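Local coordinates for protein Rik1-associated factor 1 (Schizosaccharomyces pombe, PDB 4O9D) that acts, through this WD-repeat propeller among other parts, in the Clr4 methyltransferase complex that helps establish heterochromatin by methylating histone H3, at residues A[24-29]-A[70-75]; A[155-160]-A[165-170]; A[360-365]-A[371-376]. All coordinates share one frame; numbering follows the deposited sequence.

Contact 1: residues A[24-29]-A[70-75]. With EDO (1,2-ethanediol), chain C.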
loop_
_atom_site.group_PDB
_atom_site.type_symbol
_atom_site.label_atom_id
_atom_site.label_comp_id
_atom_site.label_asym_id
_atom_site.label_seq_id
_atom_site.Cartn_x
_atom_site.Cartn_y
_atom_site.Cartn_z
ATOM N N LYS A 24 -2.222 -8.458 -19.902
ATOM C CA LYS A 24 -2.852 -9.629 -19.328
ATOM C C LYS A 24 -4.029 -9.232 -18.490
ATOM O O LYS A 24 -4.010 -8.209 -17.811
ATOM C CB LYS A 24 -1.873 -10.406 -18.450
ATOM C CG LYS A 24 -0.665 -10.930 -19.176
ATOM C CD LYS A 24 -1.025 -12.049 -20.115
ATOM C CE LYS A 24 0.221 -12.687 -20.697
ATOM N NZ LYS A 24 -0.118 -13.683 -21.755
ATOM N N HIS A 25 -5.055 -10.062 -18.535
ATOM C CA HIS A 25 -6.192 -9.927 -17.656
ATOM C C HIS A 25 -6.351 -11.230 -16.893
ATOM O O HIS A 25 -6.123 -12.315 -17.436
ATOM C CB HIS A 25 -7.484 -9.657 -18.425
ATOM C CG HIS A 25 -8.703 -9.961 -17.618
ATOM N ND1 HIS A 25 -9.257 -9.053 -16.743
ATOM C CD2 HIS A 25 -9.439 -11.093 -17.504
ATOM C CE1 HIS A 25 -10.294 -9.603 -16.137
ATOM N NE2 HIS A 25 -10.429 -10.840 -16.584
ATOM N N PHE A 26 -6.768 -11.118 -15.637
ATOM C CA PHE A 26 -6.853 -12.262 -14.747
ATOM C C PHE A 26 -8.025 -12.096 -13.778
ATOM O O PHE A 26 -8.230 -11.013 -13.231
ATOM C CB PHE A 26 -5.516 -12.374 -13.989
ATOM C CG PHE A 26 -5.472 -13.463 -12.954
ATOM C CD1 PHE A 26 -5.183 -14.774 -13.318
ATOM C CD2 PHE A 26 -5.656 -13.172 -11.606
ATOM C CE1 PHE A 26 -5.118 -15.785 -12.359
ATOM C CE2 PHE A 26 -5.598 -14.181 -10.643
ATOM C CZ PHE A 26 -5.328 -15.482 -11.021
ATOM N N ASN A 27 -8.797 -13.165 -13.583
ATOM C CA ASN A 27 -9.853 -13.207 -12.566
ATOM C C ASN A 27 -10.135 -14.647 -12.157
ATOM O O ASN A 27 -11.082 -15.261 -12.648
ATOM C CB ASN A 27 -11.175 -12.585 -13.060
ATOM C CG ASN A 27 -12.241 -12.486 -11.938
ATOM O OD1 ASN A 27 -12.172 -13.206 -10.933
ATOM N ND2 ASN A 27 -13.214 -11.590 -12.107
ATOM N N GLU A 28 -9.300 -15.185 -11.282
ATOM C CA GLU A 28 -9.557 -16.474 -10.647
ATOM C C GLU A 28 -9.758 -16.143 -9.212
ATOM O O GLU A 28 -9.734 -16.999 -8.324
ATOM C CB GLU A 28 -8.349 -17.382 -10.779
ATOM C CG GLU A 28 -8.056 -17.705 -12.221
ATOM C CD GLU A 28 -9.282 -18.240 -12.923
ATOM O OE1 GLU A 28 -10.013 -19.040 -12.290
ATOM O OE2 GLU A 28 -9.520 -17.848 -14.091
ATOM N N THR A 29 -9.963 -14.854 -9.011
ATOM C CA THR A 29 -9.796 -14.248 -7.728
ATOM C C THR A 29 -10.988 -14.522 -6.868
ATOM O O THR A 29 -12.123 -14.201 -7.239
ATOM C CB THR A 29 -9.615 -12.735 -7.873
ATOM O OG1 THR A 29 -8.352 -12.471 -8.493
ATOM C CG2 THR A 29 -9.673 -12.056 -6.520
ATOM N N GLU A 70 4.929 -16.062 -18.240
ATOM C CA GLU A 70 3.518 -15.736 -18.318
ATOM C C GLU A 70 2.699 -16.820 -17.625
ATOM O O GLU A 70 1.622 -17.213 -18.081
ATOM C CB GLU A 70 3.109 -15.541 -19.782
ATOM C CG GLU A 70 4.081 -14.620 -20.503
ATOM C CD GLU A 70 3.598 -14.165 -21.886
ATOM O OE1 GLU A 70 2.549 -14.664 -22.378
ATOM O OE2 GLU A 70 4.277 -13.290 -22.468
ATOM N N THR A 71 3.224 -17.288 -16.500
ATOM C CA THR A 71 2.528 -18.263 -15.673
ATOM C C THR A 71 2.231 -17.680 -14.301
ATOM O O THR A 71 2.886 -16.741 -13.852
ATOM C CB THR A 71 3.355 -19.542 -15.491
ATOM O OG1 THR A 71 4.596 -19.218 -14.863
ATOM C CG2 THR A 71 3.634 -20.208 -16.852
ATOM N N ILE A 72 1.248 -18.264 -13.633
ATOM C CA ILE A 72 0.836 -17.799 -12.327
ATOM C C ILE A 72 0.422 -18.995 -11.446
ATOM O O ILE A 72 -0.115 -19.996 -11.930
ATOM C CB ILE A 72 -0.273 -16.702 -12.463
ATOM C CG1 ILE A 72 -0.383 -15.867 -11.184
ATOM C CG2 ILE A 72 -1.612 -17.289 -12.844
ATOM C CD1 ILE A 72 -1.469 -14.819 -11.262
ATOM N N GLN A 73 0.682 -18.884 -10.152
ATOM C CA GLN A 73 0.502 -19.999 -9.217
ATOM C C GLN A 73 -0.156 -19.513 -7.939
ATOM O O GLN A 73 0.216 -18.464 -7.424
ATOM C CB GLN A 73 1.847 -20.637 -8.881
ATOM C CG GLN A 73 1.716 -21.822 -7.948
ATOM C CD GLN A 73 3.053 -22.303 -7.398
ATOM O OE1 GLN A 73 4.128 -21.849 -7.819
ATOM N NE2 GLN A 73 2.988 -23.222 -6.447
ATOM N N SER A 74 -1.142 -20.277 -7.455
ATOM C CA SER A 74 -1.883 -19.972 -6.236
ATOM C C SER A 74 -1.126 -20.505 -5.034
ATOM O O SER A 74 -0.652 -21.641 -5.077
ATOM C CB SER A 74 -3.267 -20.648 -6.298
ATOM O OG SER A 74 -4.047 -20.384 -5.133
ATOM N N LEU A 75 -1.009 -19.721 -3.959
ATOM C CA LEU A 75 -0.224 -20.167 -2.785
ATOM C C LEU A 75 -1.105 -20.665 -1.646
ATOM O O LEU A 75 -2.288 -20.357 -1.584
ATOM C CB LEU A 75 0.698 -19.057 -2.236
ATOM C CG LEU A 75 1.783 -18.431 -3.122
ATOM C CD1 LEU A 75 2.638 -17.408 -2.310
ATOM C CD2 LEU A 75 2.653 -19.495 -3.740
HETATM C C1 EDO C . 5.026 -18.370 -10.253
HETATM O O1 EDO C . 6.444 -18.298 -10.054
HETATM C C2 EDO C . 4.705 -18.505 -11.743
HETATM O O2 EDO C . 5.474 -19.549 -12.358
#
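Ile72 sets its CD1 methyl over one face of the Phe26 ring, 4.0 Å from the ring centroid and 15° off the normal, a clear CH-pi contact. Its other branch reaches the rim, where CG2 lies 3.8 Å from Phe26 CE1. The ring faces Ile72 because its CG stands anti to the backbone N (chi1 176°), and the backbone N of Glu28 lies over the opposite face. Trp63 meets the same ring edge-to-face.

Lys24, two residues earlier on the strand, bends at its second torsion and carries NZ to Glu70 OE1 at 2.9 Å, a salt bridge that comes in from above the carboxylate plane, 57° out of it. NZ also bonds to the carbonyl O of Glu418, and Arg420 makes a weak, long ion pair with the same OE1. With an alanine here, Glu70 would probably lose its close charged mate and Glu418 O a donor.

Strand 21-26 belongs to the sheet of strands 382-387, 393-398 and 403-407, and strand 71-74 to the next sheet, so the contact joins two adjacent blades through side chains. A hydrophobic patch beside a buried lysine amine held by a charge and a carbonyl implies that the amine's position is well fixed.

Contact 2: residues A[155-160]-A[165-170]. With EDO (1,2-ethanediol), chain F.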
loop_
_atom_site.group_PDB
_atom_site.type_symbol
_atom_site.label_atom_id
_atom_site.label_comp_id
_atom_site.label_asym_id
_atom_site.label_seq_id
_atom_site.Cartn_x
_atom_site.Cartn_y
_atom_site.Cartn_z
ATOM N N LEU A 155 9.833 -5.810 14.195
ATOM C CA LEU A 155 10.914 -5.840 13.217
ATOM C C LEU A 155 11.421 -7.291 13.114
ATOM O O LEU A 155 11.797 -7.894 14.131
ATOM C CB LEU A 155 12.068 -4.914 13.624
ATOM C CG LEU A 155 11.832 -3.389 13.677
ATOM C CD1 LEU A 155 13.104 -2.718 14.196
ATOM C CD2 LEU A 155 11.411 -2.827 12.293
ATOM N N LEU A 156 11.456 -7.832 11.902
ATOM C CA LEU A 156 11.854 -9.223 11.691
ATOM C C LEU A 156 13.013 -9.346 10.718
ATOM O O LEU A 156 13.003 -8.706 9.677
ATOM C CB LEU A 156 10.681 -10.019 11.121
ATOM C CG LEU A 156 9.395 -10.023 11.935
ATOM C CD1 LEU A 156 8.282 -10.778 11.210
ATOM C CD2 LEU A 156 9.662 -10.620 13.302
ATOM N N SER A 157 14.015 -10.164 11.033
ATOM C CA SER A 157 15.042 -10.456 10.035
ATOM C C SER A 157 14.922 -11.893 9.552
ATOM O O SER A 157 14.359 -12.746 10.250
ATOM C CB SER A 157 16.451 -10.165 10.556
ATOM O OG SER A 157 16.911 -11.187 11.404
ATOM N N THR A 158 15.404 -12.151 8.339
ATOM C CA THR A 158 15.240 -13.471 7.723
ATOM C C THR A 158 16.549 -13.968 7.131
ATOM O O THR A 158 17.322 -13.178 6.601
ATOM C CB THR A 158 14.162 -13.458 6.578
ATOM O OG1 THR A 158 14.575 -12.577 5.515
ATOM C CG2 THR A 158 12.814 -13.008 7.113
ATOM N N ASP A 159 16.795 -15.277 7.208
ATOM C CA ASP A 159 17.966 -15.849 6.550
ATOM C C ASP A 159 17.985 -15.530 5.059
ATOM O O ASP A 159 16.999 -15.739 4.364
ATOM C CB ASP A 159 18.011 -17.361 6.726
ATOM C CG ASP A 159 19.355 -17.946 6.299
ATOM O OD1 ASP A 159 19.590 -18.084 5.075
ATOM O OD2 ASP A 159 20.191 -18.225 7.192
ATOM N N ASN A 160 19.119 -15.035 4.571
ATOM C CA ASN A 160 19.234 -14.587 3.177
ATOM C C ASN A 160 19.054 -15.699 2.156
ATOM O O ASN A 160 18.606 -15.458 1.029
ATOM C CB ASN A 160 20.601 -13.941 2.929
ATOM C CG ASN A 160 20.733 -12.579 3.579
ATOM O OD1 ASN A 160 19.840 -12.122 4.294
ATOM N ND2 ASN A 160 21.867 -11.919 3.336
ATOM N N ILE A 165 12.758 -17.070 9.504
ATOM C CA ILE A 165 12.754 -15.937 10.451
ATOM C C ILE A 165 13.842 -16.124 11.534
ATOM O O ILE A 165 13.808 -17.094 12.289
ATOM C CB ILE A 165 11.390 -15.816 11.172
ATOM C CG1 ILE A 165 10.263 -15.590 10.156
ATOM C CG2 ILE A 165 11.405 -14.668 12.212
ATOM C CD1 ILE A 165 10.334 -14.256 9.541
ATOM N N LEU A 166 14.797 -15.201 11.599
ATOM C CA LEU A 166 15.937 -15.323 12.511
ATOM C C LEU A 166 15.820 -14.533 13.822
ATOM O O LEU A 166 16.256 -15.010 14.892
ATOM C CB LEU A 166 17.198 -14.867 11.781
ATOM C CG LEU A 166 17.545 -15.777 10.596
ATOM C CD1 LEU A 166 18.717 -15.229 9.774
ATOM C CD2 LEU A 166 17.829 -17.184 11.119
ATOM N N THR A 167 15.294 -13.312 13.730
ATOM C CA THR A 167 15.207 -12.420 14.893
ATOM C C THR A 167 13.882 -11.703 14.882
ATOM O O THR A 167 13.283 -11.543 13.818
ATOM C CB THR A 167 16.340 -11.350 14.938
ATOM O OG1 THR A 167 16.149 -10.360 13.914
ATOM C CG2 THR A 167 17.693 -11.990 14.760
ATOM N N SER A 168 13.418 -11.285 16.058
ATOM C CA SER A 168 12.273 -10.393 16.139
ATOM C C SER A 168 12.475 -9.378 17.261
ATOM O O SER A 168 13.173 -9.649 18.259
ATOM C CB SER A 168 10.943 -11.162 16.334
ATOM O OG SER A 168 10.858 -11.790 17.607
ATOM N N ALA A 169 11.854 -8.215 17.084
ATOM C CA ALA A 169 11.916 -7.133 18.066
ATOM C C ALA A 169 10.573 -6.423 18.098
ATOM O O ALA A 169 9.971 -6.165 17.043
ATOM C CB ALA A 169 13.035 -6.132 17.704
ATOM N N ASN A 170 10.116 -6.083 19.299
ATOM C CA ASN A 170 8.825 -5.432 19.473
ATOM C C ASN A 170 9.034 -3.923 19.471
ATOM O O ASN A 170 10.003 -3.421 20.078
ATOM C CB ASN A 170 8.179 -5.837 20.803
ATOM C CG ASN A 170 7.777 -7.300 20.851
ATOM O OD1 ASN A 170 7.636 -7.959 19.826
ATOM N ND2 ASN A 170 7.586 -7.810 22.055
HETATM C C1 EDO F . 10.115 -11.550 21.075
HETATM O O1 EDO F . 8.771 -11.593 21.583
HETATM C C2 EDO F . 10.180 -10.366 20.116
HETATM O O2 EDO F . 8.981 -10.348 19.323
HETATM O O HOH W 1 14.759 -8.270 14.657
#
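Leu166 folds its CD1 methyl over the backbone of the partner strand where it gives out, 3.2 Å from Asp159 N and 3.8 Å from Asp159 CB. Its psi of -40°, unlike the extended values on both sides, turns the side chain toward that strand. The same residue keeps a backbone bond, Leu166 N to Ser157 O, at 2.8 Å. Asp159 is occupied at its polar end, where OD1 takes the backbone N atoms of Ser161 and Thr162 in the turn that joins the strands.

On the face shared with Leu155 and Ala169, the hydroxyls of Ser157 and Thr167 meet, OG to OG1, at 2.8 Å. Both oxygens sit between their own backbone N and carbonyl carbon (chi1 78° and 71°), which aims one at the other. A water then links Thr167 OG1 to the carbonyl O of Leu155, so one hydroxyl has two polar partners.

On the face of Leu156 and Thr158 the contacts run through carbon atoms: Thr158 CG2 lies 3.7 Å from Ile165 CD1, and Leu156 CD2 also approaches Ser168 CB, though the closeness modelled there is doubtful. Thr158 OG1 bonds to Tyr105 OH, while Phe126 touches both Leu156 and Ser168; both outside residues belong to the preceding sheet.

Beyond the hydroxyl pair, Leu155 and Ala169 exchange backbone bonds in both directions, starting with Leu155 N to Ala169 O at 2.9 Å. The result is an antiparallel beta hairpin of the third and fourth strands of a four-stranded sheet, the arrangement of a beta-propeller blade.

Contact 3: residues A[360-365]-A[371-376]. With EDO (1,2-ethanediol), chain E.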
loop_
_atom_site.group_PDB
_atom_site.type_symbol
_atom_site.label_atom_id
_atom_site.label_comp_id
_atom_site.label_asym_id
_atom_site.label_seq_id
_atom_site.Cartn_x
_atom_site.Cartn_y
_atom_site.Cartn_z
ATOM N N VAL A 360 -9.554 5.051 -14.698
ATOM C CA VAL A 360 -8.217 5.523 -14.359
ATOM C C VAL A 360 -7.982 6.814 -15.129
ATOM O O VAL A 360 -7.990 6.809 -16.355
ATOM C CB VAL A 360 -7.133 4.483 -14.723
ATOM C CG1 VAL A 360 -5.736 5.048 -14.466
ATOM C CG2 VAL A 360 -7.363 3.177 -13.930
ATOM N N LYS A 361 -7.803 7.917 -14.406
ATOM C CA LYS A 361 -7.651 9.230 -15.023
ATOM C C LYS A 361 -6.201 9.685 -14.910
ATOM O O LYS A 361 -5.528 9.388 -13.899
ATOM C CB LYS A 361 -8.610 10.230 -14.365
ATOM C CG LYS A 361 -10.085 9.974 -14.750
ATOM C CD LYS A 361 -11.045 10.920 -14.059
ATOM C CE LYS A 361 -12.469 10.738 -14.629
ATOM N NZ LYS A 361 -12.500 11.117 -16.083
ATOM N N VAL A 362 -5.717 10.362 -15.957
ATOM C CA VAL A 362 -4.331 10.840 -16.010
ATOM C C VAL A 362 -4.363 12.378 -15.918
ATOM O O VAL A 362 -5.163 13.013 -16.620
ATOM C CB VAL A 362 -3.588 10.394 -17.304
ATOM C CG1 VAL A 362 -2.140 10.890 -17.314
ATOM C CG2 VAL A 362 -3.629 8.856 -17.481
ATOM N N TRP A 363 -3.518 12.948 -15.046
ATOM C CA TRP A 363 -3.509 14.383 -14.771
ATOM C C TRP A 363 -2.108 14.994 -14.875
ATOM O O TRP A 363 -1.125 14.362 -14.471
ATOM C CB TRP A 363 -4.032 14.665 -13.356
ATOM C CG TRP A 363 -5.259 13.884 -12.926
ATOM C CD1 TRP A 363 -5.284 12.654 -12.343
ATOM C CD2 TRP A 363 -6.631 14.319 -13.013
ATOM N NE1 TRP A 363 -6.592 12.283 -12.061
ATOM C CE2 TRP A 363 -7.434 13.287 -12.467
ATOM C CE3 TRP A 363 -7.256 15.487 -13.502
ATOM C CZ2 TRP A 363 -8.827 13.376 -12.389
ATOM C CZ3 TRP A 363 -8.650 15.574 -13.434
ATOM C CH2 TRP A 363 -9.420 14.523 -12.880
ATOM N N ASP A 364 -2.011 16.220 -15.408
ATOM C CA ASP A 364 -0.763 17.003 -15.333
ATOM C C ASP A 364 -1.019 18.308 -14.570
ATOM O O ASP A 364 -1.681 19.213 -15.073
ATOM C CB ASP A 364 -0.195 17.331 -16.703
ATOM C CG ASP A 364 1.228 17.861 -16.624
ATOM O OD1 ASP A 364 1.570 18.534 -15.621
ATOM O OD2 ASP A 364 2.019 17.579 -17.545
ATOM N N LEU A 365 -0.498 18.384 -13.352
ATOM C CA LEU A 365 -0.827 19.490 -12.434
ATOM C C LEU A 365 -0.185 20.807 -12.862
ATOM O O LEU A 365 -0.466 21.879 -12.306
ATOM C CB LEU A 365 -0.413 19.115 -11.007
ATOM C CG LEU A 365 -1.464 18.280 -10.272
ATOM C CD1 LEU A 365 -2.719 19.142 -9.998
ATOM C CD2 LEU A 365 -1.843 17.030 -11.044
ATOM N N PHE A 371 -6.588 17.697 -16.309
ATOM C CA PHE A 371 -6.989 16.421 -16.916
ATOM C C PHE A 371 -6.387 16.188 -18.306
ATOM O O PHE A 371 -6.458 17.052 -19.188
ATOM C CB PHE A 371 -8.511 16.297 -16.973
ATOM C CG PHE A 371 -9.001 15.045 -17.663
ATOM C CD1 PHE A 371 -8.926 13.797 -17.022
ATOM C CD2 PHE A 371 -9.570 15.115 -18.932
ATOM C CE1 PHE A 371 -9.406 12.655 -17.640
ATOM C CE2 PHE A 371 -10.048 13.972 -19.567
ATOM C CZ PHE A 371 -9.970 12.736 -18.924
ATOM N N ILE A 372 -5.785 15.017 -18.496
ATOM C CA ILE A 372 -5.106 14.697 -19.733
ATOM C C ILE A 372 -6.000 13.753 -20.512
ATOM O O ILE A 372 -6.423 14.058 -21.635
ATOM C CB ILE A 372 -3.770 13.978 -19.480
ATOM C CG1 ILE A 372 -2.815 14.888 -18.695
ATOM C CG2 ILE A 372 -3.160 13.488 -20.796
ATOM C CD1 ILE A 372 -2.465 16.192 -19.392
ATOM N N GLN A 373 -6.315 12.614 -19.903
ATOM C CA GLN A 373 -7.082 11.579 -20.595
ATOM C C GLN A 373 -7.524 10.506 -19.619
ATOM O O GLN A 373 -6.971 10.389 -18.530
ATOM C CB GLN A 373 -6.213 10.948 -21.674
ATOM C CG GLN A 373 -5.084 10.091 -21.090
ATOM C CD GLN A 373 -4.362 9.280 -22.146
ATOM O OE1 GLN A 373 -4.036 9.783 -23.218
ATOM N NE2 GLN A 373 -4.104 8.015 -21.841
ATOM N N ASN A 374 -8.567 9.772 -19.991
ATOM C CA ASN A 374 -8.937 8.544 -19.314
ATOM C C ASN A 374 -8.001 7.467 -19.840
ATOM O O ASN A 374 -7.890 7.284 -21.047
ATOM C CB ASN A 374 -10.402 8.184 -19.587
ATOM C CG ASN A 374 -11.379 9.127 -18.887
ATOM O OD1 ASN A 374 -10.996 9.883 -18.007
ATOM N ND2 ASN A 374 -12.654 9.059 -19.261
ATOM N N PHE A 375 -7.295 6.784 -18.940
ATOM C CA PHE A 375 -6.365 5.730 -19.341
ATOM C C PHE A 375 -7.112 4.463 -19.678
ATOM O O PHE A 375 -6.842 3.816 -20.693
ATOM C CB PHE A 375 -5.349 5.413 -18.235
ATOM C CG PHE A 375 -4.412 4.298 -18.592
ATOM C CD1 PHE A 375 -3.418 4.488 -19.535
ATOM C CD2 PHE A 375 -4.533 3.045 -17.994
ATOM C CE1 PHE A 375 -2.558 3.443 -19.878
ATOM C CE2 PHE A 375 -3.665 1.986 -18.335
ATOM C CZ PHE A 375 -2.695 2.180 -19.272
ATOM N N THR A 376 -8.040 4.088 -18.808
ATOM C CA THR A 376 -8.801 2.878 -19.034
ATOM C C THR A 376 -10.059 2.925 -18.201
ATOM O O THR A 376 -10.225 3.830 -17.388
ATOM C CB THR A 376 -7.971 1.613 -18.708
ATOM O OG1 THR A 376 -8.667 0.455 -19.167
ATOM C CG2 THR A 376 -7.684 1.487 -17.188
HETATM C C1 EDO E . -11.117 10.711 -21.960
HETATM O O1 EDO E . -9.788 10.458 -22.411
HETATM C C2 EDO E . -11.611 12.067 -22.462
HETATM O O2 EDO E . -12.653 12.512 -21.589
HETATM O O HOH W 2 -14.747 10.168 -17.852
#
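Phe371 turns the edge of its ring toward the face of the six-membered ring of Trp363, with centroids 5.6 Å apart and planes at 68°. Its CB meets Trp363 CZ3 at 3.6 Å. With CG anti to its backbone N (chi1 176°), the Phe371 ring also comes beside Lys361, whose CG and NZ both approach CE1. Lys361 runs alongside Asn374 and bends at its end (chi4 -64°), giving a bond from NZ to Asn374 OD1 of 2.7 Å. A water accepts from both Lys361 NZ and Asn374 ND2, closing a small polar ring.

On the other face Val362 and Val360 lie among the partner strand's apolar atoms: Val362 CG2 is 3.9 Å from Phe375 CB, and Val360 CG2 is 3.7 Å from Thr376 CG2. A classic beta bulge sets this register, Ile372 and Gln373 both facing Val362. Val362 O receives Ile372 N at 2.8 Å and Val362 N reaches Gln373 O at 2.9 Å, so both its backbone polar groups are used.

Further out, Trp363 NE1 bonds to Thr353 OG1 on the neighbouring strand, and Asp364 forms a salt bridge with Arg366; Trp363-Asp364 is the WD pair of this repeat. The indole is thus tethered by its N-H and packed by an aromatic edge, while the lysine amine is shared by an amide oxygen and water, which implies a firmly set Trp363 beside a hydrated polar rim.

Along the chain the three contacts follow one another without overlap, each closing before the next opens. Contacts 2 and 3 are alike in kind: each pairs the third and fourth strands of a four-stranded blade, and they lie on opposite sides of the chain's centre, their own centres 42 Å apart. Contact 1 differs, since it spans two sheets. Its centre is 30 Å from that of contact 2 and 27 Å from that of contact 3, and none touches another. Two contacts thus build separate blades, while contact 1 ties strand 21-26, which completes the sheet of strands 382-387, 393-398 and 403-407, to the neighbouring blade holding 71-74, consistent with closing the propeller ring.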